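Local coordinates for DltD domain-containing protein (Beauveria bassiana, PDB 7D78) that is a fungal thioesterase of the alpha/beta-hydrolase fold that probably cyclises polyketide chains into medium-ring lactones, at residues A[32-35]-A[39-42]; A[51-56]-A[115-120]; A[81-86]-A[111-116]. One frame throughout, in Å; residues are numbered along the deposited sequence. Where two conformers were deposited one is given.

Contact 1: residues A[32-35]-A[39-42]; sequences CKTI and IIRG
Cys32 and Ile40 hold the two strands together through a pair of backbone hydrogen bonds. Cys32 N gives its hydrogen to Ile40 O over 2.8 Å, and Ile40 N returns the bond to Cys32 O, also 2.8 Å. Both are nearly straight, with N-H...O angles of 163° and 167°, and together they satisfy the backbone N and O of both residues in this buried pair. Next along is the non-hydrogen-bonded pair of Lys33 and Ile39. No backbone bond joins this pair; its side chains pack, Lys33 CG meeting Ile39 CD1 at 3.5 Å. A lysine suits this exposed place because its methylene chain can shelter the isoleucine while its ammonium end remains outside.

On the other face Cys32 and Ile40 point into the protein, with Thr34 beside them. Its CG2 reaches Ile40 CG1 at 4.0 Å, the two side chains crossing at about a right angle. The first torsion of Thr34 (chi1 63°) puts OG1 between the backbone N and the carbonyl carbon; the methyl thus packs on Ile40 while the hydroxyl is satisfied by Asp36 OD1 and Ile38 O in the turn.

Beyond the hairpin, Ile39 N bonds to Asp94 OD2 and Arg41 N to Ser93 OG. Salt bridges join Arg41 to Glu31 and Asp94, while Ile39 CG2 lies 3.7 Å above the plane of the Arg41 guanidinium, offset toward its rim. The antiparallel pairing and the short turn make this a beta hairpin, the one that opens the central sheet of this alpha/beta hydrolase, with 28-33 outermost in the sheet within this chain.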
loop_
_atom_site.group_PDB
_atom_site.type_symbol
_atom_site.label_atom_id
_atom_site.label_comp_id
_atom_site.label_asym_id
_atom_site.label_seq_id
_atom_site.Cartn_x
_atom_site.Cartn_y
_atom_site.Cartn_z
ATOM N N CYS A 32 13.727 4.555 -17.973
ATOM C CA CYS A 32 12.773 5.532 -17.456
ATOM C C CYS A 32 13.128 5.833 -16.006
ATOM O O CYS A 32 13.350 4.906 -15.219
ATOM C CB CYS A 32 11.325 5.016 -17.529
ATOM S SG CYS A 32 10.778 4.327 -19.111
ATOM N N LYS A 33 13.179 7.117 -15.657
ATOM C CA LYS A 33 13.487 7.540 -14.298
ATOM C C LYS A 33 12.205 7.659 -13.483
ATOM O O LYS A 33 11.162 8.067 -14.002
ATOM C CB LYS A 33 14.211 8.890 -14.289
ATOM C CG LYS A 33 15.658 8.853 -14.761
ATOM C CD LYS A 33 16.471 9.982 -14.144
ATOM C CE LYS A 33 16.281 10.027 -12.633
ATOM N NZ LYS A 33 17.196 10.998 -11.954
ATOM N N THR A 34 12.294 7.319 -12.205
ATOM C CA THR A 34 11.176 7.439 -11.281
ATOM C C THR A 34 11.359 8.692 -10.438
ATOM O O THR A 34 12.440 9.283 -10.402
ATOM C CB THR A 34 11.090 6.212 -10.374
ATOM O OG1 THR A 34 12.285 6.156 -9.582
ATOM C CG2 THR A 34 10.956 4.940 -11.204
ATOM N N ILE A 35 10.296 9.089 -9.730
ATOM C CA ILE A 35 10.414 10.320 -8.945
ATOM C C ILE A 35 11.428 10.190 -7.807
ATOM O O ILE A 35 11.988 11.204 -7.371
ATOM C CB ILE A 35 9.048 10.791 -8.406
ATOM C CG1 ILE A 35 8.446 9.762 -7.443
ATOM C CG2 ILE A 35 8.092 11.093 -9.568
ATOM C CD1 ILE A 35 7.204 10.272 -6.756
ATOM N N ILE A 39 16.254 3.955 -11.778
ATOM C CA ILE A 39 16.172 3.767 -13.227
ATOM C C ILE A 39 15.504 2.430 -13.517
ATOM O O ILE A 39 16.000 1.380 -13.095
ATOM C CB ILE A 39 17.562 3.814 -13.883
ATOM C CG1 ILE A 39 18.314 5.082 -13.487
ATOM C CG2 ILE A 39 17.437 3.676 -15.402
ATOM C CD1 ILE A 39 17.998 6.251 -14.330
ATOM N N ILE A 40 14.393 2.466 -14.261
ATOM C CA ILE A 40 13.754 1.266 -14.802
ATOM C C ILE A 40 14.320 1.030 -16.198
ATOM O O ILE A 40 14.404 1.968 -16.999
ATOM C CB ILE A 40 12.224 1.438 -14.864
ATOM C CG1 ILE A 40 11.636 1.669 -13.462
ATOM C CG2 ILE A 40 11.566 0.274 -15.613
ATOM C CD1 ILE A 40 11.813 0.500 -12.528
ATOM N N ARG A 41 14.690 -0.213 -16.506
ATOM C CA ARG A 41 15.286 -0.553 -17.793
ATOM C C ARG A 41 14.421 -1.551 -18.551
ATOM O O ARG A 41 13.856 -2.478 -17.961
ATOM C CB ARG A 41 16.719 -1.125 -17.609
ATOM C CG ARG A 41 17.630 -0.135 -16.878
ATOM C CD ARG A 41 19.114 -0.503 -16.894
ATOM N NE ARG A 41 19.876 0.613 -16.329
ATOM C CZ ARG A 41 20.014 0.824 -15.024
ATOM N NH1 ARG A 41 19.467 -0.030 -14.159
ATOM N NH2 ARG A 41 20.696 1.873 -14.580
ATOM N N GLY A 42 14.345 -1.377 -19.871
ATOM C CA GLY A 42 13.549 -2.277 -20.683
ATOM C C GLY A 42 13.903 -2.218 -22.156
ATOM O O GLY A 42 14.781 -1.462 -22.581
#

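Contact 2: residues A[51-56]-A[115-120]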
loop_
_atom_site.group_PDB
_atom_site.type_symbol
_atom_site.label_atom_id
_atom_site.label_comp_id
_atom_site.label_asym_id
_atom_site.label_seq_id
_atom_site.Cartn_x
_atom_site.Cartn_y
_atom_site.Cartn_z
ATOM N N GLY A 51 3.121 6.393 -33.647
ATOM C CA GLY A 51 2.035 5.459 -33.455
ATOM C C GLY A 51 1.760 5.154 -31.994
ATOM O O GLY A 51 2.450 5.644 -31.090
ATOM N N PRO A 52 0.744 4.326 -31.740
ATOM C CA PRO A 52 0.393 3.975 -30.359
ATOM C C PRO A 52 1.516 3.210 -29.676
ATOM O O PRO A 52 2.458 2.716 -30.302
ATOM C CB PRO A 52 -0.853 3.098 -30.513
ATOM C CG PRO A 52 -0.733 2.524 -31.915
ATOM C CD PRO A 52 -0.070 3.594 -32.731
ATOM N N ALA A 53 1.413 3.123 -28.350
ATOM C CA ALA A 53 2.413 2.413 -27.562
ATOM C C ALA A 53 1.735 1.498 -26.553
ATOM O O ALA A 53 0.752 1.885 -25.916
ATOM C CB ALA A 53 3.349 3.393 -26.837
ATOM N N ILE A 54 2.273 0.290 -26.403
ATOM C CA ILE A 54 1.805 -0.679 -25.419
ATOM C C ILE A 54 2.941 -0.909 -24.435
ATOM O O ILE A 54 4.036 -1.313 -24.839
ATOM C CB ILE A 54 1.382 -2.005 -26.070
ATOM C CG1 ILE A 54 0.288 -1.781 -27.123
ATOM C CG2 ILE A 54 0.960 -3.003 -25.006
ATOM C CD1 ILE A 54 0.064 -3.004 -28.006
ATOM N N ILE A 55 2.690 -0.649 -23.152
ATOM C CA ILE A 55 3.672 -0.880 -22.093
ATOM C C ILE A 55 3.307 -2.185 -21.399
ATOM O O ILE A 55 2.211 -2.304 -20.839
ATOM C CB ILE A 55 3.709 0.284 -21.090
ATOM C CG1 ILE A 55 4.231 1.562 -21.751
ATOM C CG2 ILE A 55 4.582 -0.082 -19.866
ATOM C CD1 ILE A 55 3.765 2.854 -21.035
ATOM N N MET A 56 4.214 -3.164 -21.437
ATOM C CA MET A 56 3.953 -4.518 -20.957
ATOM C C MET A 56 4.676 -4.749 -19.632
ATOM O O MET A 56 5.905 -4.640 -19.569
ATOM C CB MET A 56 4.410 -5.561 -21.985
ATOM C CG MET A 56 3.711 -5.455 -23.345
ATOM S SD MET A 56 4.420 -6.587 -24.567
ATOM C CE MET A 56 3.864 -8.169 -23.941
ATOM N N THR A 115 5.157 8.454 -18.437
ATOM C CA THR A 115 5.687 9.786 -18.722
ATOM C C THR A 115 6.852 9.717 -19.705
ATOM O O THR A 115 6.901 10.478 -20.679
ATOM C CB THR A 115 6.120 10.477 -17.425
ATOM O OG1 THR A 115 4.975 10.728 -16.608
ATOM C CG2 THR A 115 6.824 11.828 -17.724
ATOM N N HIS A 116 7.804 8.810 -19.472
ATOM C CA HIS A 116 8.966 8.808 -20.358
ATOM C C HIS A 116 8.642 8.203 -21.721
ATOM O O HIS A 116 9.089 8.729 -22.747
ATOM C CB HIS A 116 10.142 8.072 -19.729
ATOM C CG HIS A 116 11.376 8.090 -20.589
ATOM N ND1 HIS A 116 12.040 9.255 -20.913
ATOM C CD2 HIS A 116 12.045 7.090 -21.214
ATOM C CE1 HIS A 116 13.070 8.971 -21.695
ATOM N NE2 HIS A 116 13.096 7.663 -21.890
ATOM N N ILE A 117 7.877 7.105 -21.763
ATOM C CA ILE A 117 7.535 6.488 -23.050
ATOM C C ILE A 117 6.723 7.460 -23.908
ATOM O O ILE A 117 6.920 7.557 -25.133
ATOM C CB ILE A 117 6.784 5.156 -22.829
ATOM C CG1 ILE A 117 7.664 4.123 -22.104
ATOM C CG2 ILE A 117 6.284 4.587 -24.150
ATOM C CD1 ILE A 117 9.030 3.824 -22.797
ATOM N N SER A 118 5.792 8.191 -23.282
ATOM C CA SER A 118 4.996 9.189 -23.996
ATOM C C SER A 118 5.855 10.296 -24.591
ATOM O O SER A 118 5.434 10.952 -25.550
ATOM C CB SER A 118 3.944 9.812 -23.057
ATOM O OG SER A 118 3.052 8.832 -22.547
ATOM N N SER A 119 7.050 10.523 -24.052
ATOM C CA SER A 119 7.907 11.583 -24.564
ATOM C C SER A 119 8.732 11.157 -25.779
ATOM O O SER A 119 9.364 12.016 -26.405
ATOM C CB SER A 119 8.846 12.087 -23.459
ATOM O OG SER A 119 9.992 11.255 -23.354
ATOM N N LEU A 120 8.728 9.877 -26.141
ATOM C CA LEU A 120 9.624 9.402 -27.188
ATOM C C LEU A 120 9.120 9.842 -28.569
ATOM O O LEU A 120 7.923 10.072 -28.753
ATOM C CB LEU A 120 9.750 7.882 -27.122
ATOM C CG LEU A 120 10.395 7.348 -25.834
ATOM C CD1 LEU A 120 10.451 5.827 -25.880
ATOM C CD2 LEU A 120 11.786 7.942 -25.632
#
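Ala53 and Ile55 of strand 51-57 meet Ile117 of helix 103-118, the helix of a beta-alpha-beta crossover. That crossover runs from strand 81-86 to the parallel strand 127-133; in the sheet, strand 51-57 lies between those two, so the helix packs over the strand that its connection skips.

Across the contact the interactions are wholly apolar. The methyl of Ala53 comes to 4.2 Å from Ile117 CG2, and Ile55 CD1 stands 4.2 Å from Ile117 CB. Ile55 and Ile117 lie alongside each other, running oppositely, with the end of Ile55 beside the branch point of Ile117. In Ile117, CG2 stands opposite the backbone N (chi1 of CG1 -63°) and takes the Ala53 side, while CG1 leads toward strand 28-33, where the side chain touches Val30 and Cys32. A branched residue suits this site because it can reach several strands at once, for Ile117 also touches Tyr83 of the adjoining strand 81-86; alanine, with its single methyl, suits a place where the helix lies close, the CA atoms of Ala53 and Ile117 being 7.9 Å apart.

Ile54 and Met56 point to the other side of the sheet and pack against helix 68-77.

No hydrogen bond crosses between the segments; within 115-120, Leu120 N bonds to Ile117 O at 3.1 Å. His116 O is gripped twice by a single residue: it accepts from Ser119 N at 3.0 Å and from Ser119 OG at 2.8 Å, the hydroxyl oxygen tilted 16° from the carbonyl plane.

Contact 3: residues A[81-86]-A[111-116]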
loop_
_atom_site.group_PDB
_atom_site.type_symbol
_atom_site.label_atom_id
_atom_site.label_comp_id
_atom_site.label_asym_id
_atom_site.label_seq_id
_atom_site.Cartn_x
_atom_site.Cartn_y
_atom_site.Cartn_z
ATOM N N ASN A 81 4.365 0.635 -31.050
ATOM C CA ASN A 81 5.514 0.741 -30.151
ATOM C C ASN A 81 5.241 -0.138 -28.941
ATOM O O ASN A 81 4.143 -0.105 -28.387
ATOM C CB ASN A 81 5.740 2.175 -29.667
ATOM C CG ASN A 81 6.066 3.153 -30.775
ATOM O OD1 ASN A 81 7.189 3.195 -31.295
ATOM N ND2 ASN A 81 5.105 4.007 -31.085
ATOM N N THR A 82 6.230 -0.933 -28.537
ATOM C CA THR A 82 6.063 -1.819 -27.393
ATOM C C THR A 82 7.260 -1.689 -26.461
ATOM O O THR A 82 8.408 -1.754 -26.905
ATOM C CB THR A 82 5.883 -3.281 -27.835
ATOM O OG1 THR A 82 4.796 -3.370 -28.764
ATOM C CG2 THR A 82 5.552 -4.145 -26.635
ATOM N N TYR A 83 6.985 -1.498 -25.172
ATOM C CA TYR A 83 8.010 -1.414 -24.134
ATOM C C TYR A 83 7.798 -2.559 -23.155
ATOM O O TYR A 83 6.756 -2.625 -22.497
ATOM C CB TYR A 83 7.927 -0.070 -23.403
ATOM C CG TYR A 83 9.034 0.211 -22.392
ATOM C CD1 TYR A 83 10.365 0.138 -22.762
ATOM C CD2 TYR A 83 8.736 0.601 -21.080
ATOM C CE1 TYR A 83 11.384 0.423 -21.864
ATOM C CE2 TYR A 83 9.750 0.901 -20.167
ATOM C CZ TYR A 83 11.079 0.802 -20.568
ATOM O OH TYR A 83 12.115 1.085 -19.691
ATOM N N ILE A 84 8.754 -3.486 -23.095
ATOM C CA ILE A 84 8.820 -4.483 -22.029
ATOM C C ILE A 84 9.926 -4.056 -21.081
ATOM O O ILE A 84 11.022 -3.692 -21.525
ATOM C CB ILE A 84 9.093 -5.898 -22.572
ATOM C CG1 ILE A 84 8.503 -6.108 -23.964
ATOM C CG2 ILE A 84 8.555 -6.958 -21.616
ATOM C CD1 ILE A 84 8.906 -7.445 -24.543
ATOM N N TYR A 85 9.659 -4.099 -19.780
ATOM C CA TYR A 85 10.626 -3.599 -18.813
ATOM C C TYR A 85 10.713 -4.535 -17.615
ATOM O O TYR A 85 9.788 -5.303 -17.324
ATOM C CB TYR A 85 10.270 -2.162 -18.346
ATOM C CG TYR A 85 9.025 -2.120 -17.470
ATOM C CD1 TYR A 85 7.757 -2.084 -18.038
ATOM C CD2 TYR A 85 9.123 -2.160 -16.080
ATOM C CE1 TYR A 85 6.608 -2.077 -17.244
ATOM C CE2 TYR A 85 7.991 -2.164 -15.276
ATOM C CZ TYR A 85 6.740 -2.121 -15.863
ATOM O OH TYR A 85 5.634 -2.110 -15.064
ATOM N N ASP A 86 11.866 -4.479 -16.944
ATOM C CA ASP A 86 12.050 -5.139 -15.657
ATOM C C ASP A 86 11.544 -4.223 -14.556
ATOM O O ASP A 86 12.057 -3.104 -14.414
ATOM C CB ASP A 86 13.522 -5.468 -15.414
ATOM C CG ASP A 86 14.029 -6.608 -16.302
ATOM O OD1 ASP A 86 13.223 -7.480 -16.676
ATOM O OD2 ASP A 86 15.246 -6.646 -16.590
ATOM N N ALA A 111 3.263 5.056 -13.726
ATOM C CA ALA A 111 3.006 6.452 -14.083
ATOM C C ALA A 111 4.260 7.112 -14.639
ATOM O O ALA A 111 4.198 7.844 -15.633
ATOM C CB ALA A 111 2.493 7.239 -12.872
ATOM N N ASP A 112 5.411 6.857 -14.012
ATOM C CA ASP A 112 6.654 7.472 -14.463
ATOM C C ASP A 112 7.139 6.848 -15.766
ATOM O O ASP A 112 7.670 7.550 -16.632
ATOM C CB ASP A 112 7.711 7.362 -13.365
ATOM C CG ASP A 112 7.302 8.107 -12.106
ATOM O OD1 ASP A 112 6.422 8.995 -12.218
ATOM O OD2 ASP A 112 7.853 7.819 -11.014
ATOM N N ILE A 113 6.941 5.539 -15.935
ATOM C CA ILE A 113 7.224 4.905 -17.221
ATOM C C ILE A 113 6.354 5.515 -18.320
ATOM O O ILE A 113 6.843 5.859 -19.405
ATOM C CB ILE A 113 7.027 3.386 -17.114
ATOM C CG1 ILE A 113 8.071 2.802 -16.164
ATOM C CG2 ILE A 113 7.091 2.723 -18.511
ATOM C CD1 ILE A 113 7.697 1.440 -15.612
ATOM N N VAL A 114 5.055 5.683 -18.049
ATOM C CA VAL A 114 4.174 6.304 -19.044
ATOM C C VAL A 114 4.691 7.689 -19.420
ATOM O O VAL A 114 4.695 8.068 -20.597
ATOM C CB VAL A 114 2.721 6.356 -18.528
ATOM C CG1 VAL A 114 1.856 7.227 -19.436
ATOM C CG2 VAL A 114 2.133 4.950 -18.469
ATOM N N THR A 115 5.157 8.454 -18.437
ATOM C CA THR A 115 5.687 9.786 -18.722
ATOM C C THR A 115 6.852 9.717 -19.705
ATOM O O THR A 115 6.901 10.478 -20.679
ATOM C CB THR A 115 6.120 10.477 -17.425
ATOM O OG1 THR A 115 4.975 10.728 -16.608
ATOM C CG2 THR A 115 6.824 11.828 -17.724
ATOM N N HIS A 116 7.804 8.810 -19.472
ATOM C CA HIS A 116 8.966 8.808 -20.358
ATOM C C HIS A 116 8.642 8.203 -21.721
ATOM O O HIS A 116 9.089 8.729 -22.747
ATOM C CB HIS A 116 10.142 8.072 -19.729
ATOM C CG HIS A 116 11.376 8.090 -20.589
ATOM N ND1 HIS A 116 12.040 9.255 -20.913
ATOM C CD2 HIS A 116 12.045 7.090 -21.214
ATOM C CE1 HIS A 116 13.070 8.971 -21.695
ATOM N NE2 HIS A 116 13.096 7.663 -21.890
#
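Strand 81-86 and helical segment 111-116 come nearest at Tyr85 and Ile113, whose CA atoms are 9.3 Å apart, a gap that only side chains fill. Ile113 does this from the helix with both its branches, meeting two tyrosines that point the same way from the strand.

The longer branch ends over the ring of Tyr85. Ile113 CD1 lies 3.7 Å from the Tyr85 ring centroid and 15° off the ring normal, a CH-pi contact over the face, with Tyr85 CE2 its nearest atom at 3.6 Å. The first torsion of Tyr85 brings the ring toward the helix, and the second (chi2 -84°) turns its face to the isoleucine. Tyr83 is met differently. Its ring swings opposite the backbone N (chi1 -174°), and Ile113 CG2 meets its edge, near the ring plane, 3.6 Å from Tyr83 CE2; the two side chains cross at about a right angle. Tyrosine suits both places because its flat ring fills the buried layer while its hydroxyl reaches a polar partner beyond: Tyr83 OH bonds to Val30 O, and Tyr85 OH is hydrogen-bonded with Thr57 OG1.

On the helix, Asp112, which does not touch the strand, forms a salt bridge through OD1 with Arg179 NE of the second subunit, so the helix serves the dimer as well as the sheet.

Ile40 of strand 39-45 touches both Ile113 and Tyr85, Ile55 of strand 51-57 touches Tyr85 and Val114, and on the other side of strand 81-86 Thr82 and Ile84 pack on helix 68-77, leaving the strand between two helical layers.

Contacts 2 and 3 are wholly buried and share helix 103-118, which lies against the neighbouring parallel strands 51-57 and 81-86; their chemistry is apolar, aliphatic in contact 2 and aliphatic against aromatic in contact 3. Contact 1 differs in kind, being strand on strand and held by backbone hydrogen bonds; it is largely buried, with an exposed edge at Lys33. Its inner face meets the same helix at Cys32 SG, 3.7 Å from His116 CD2, and the turn meets it at Ile35 N, which probably bonds to Asp112 OD2. Probable bonds between Arg41 O and Asp86 N and between Tyr83 O and Met56 N continue the hairpin into strands 81-86 and 51-57.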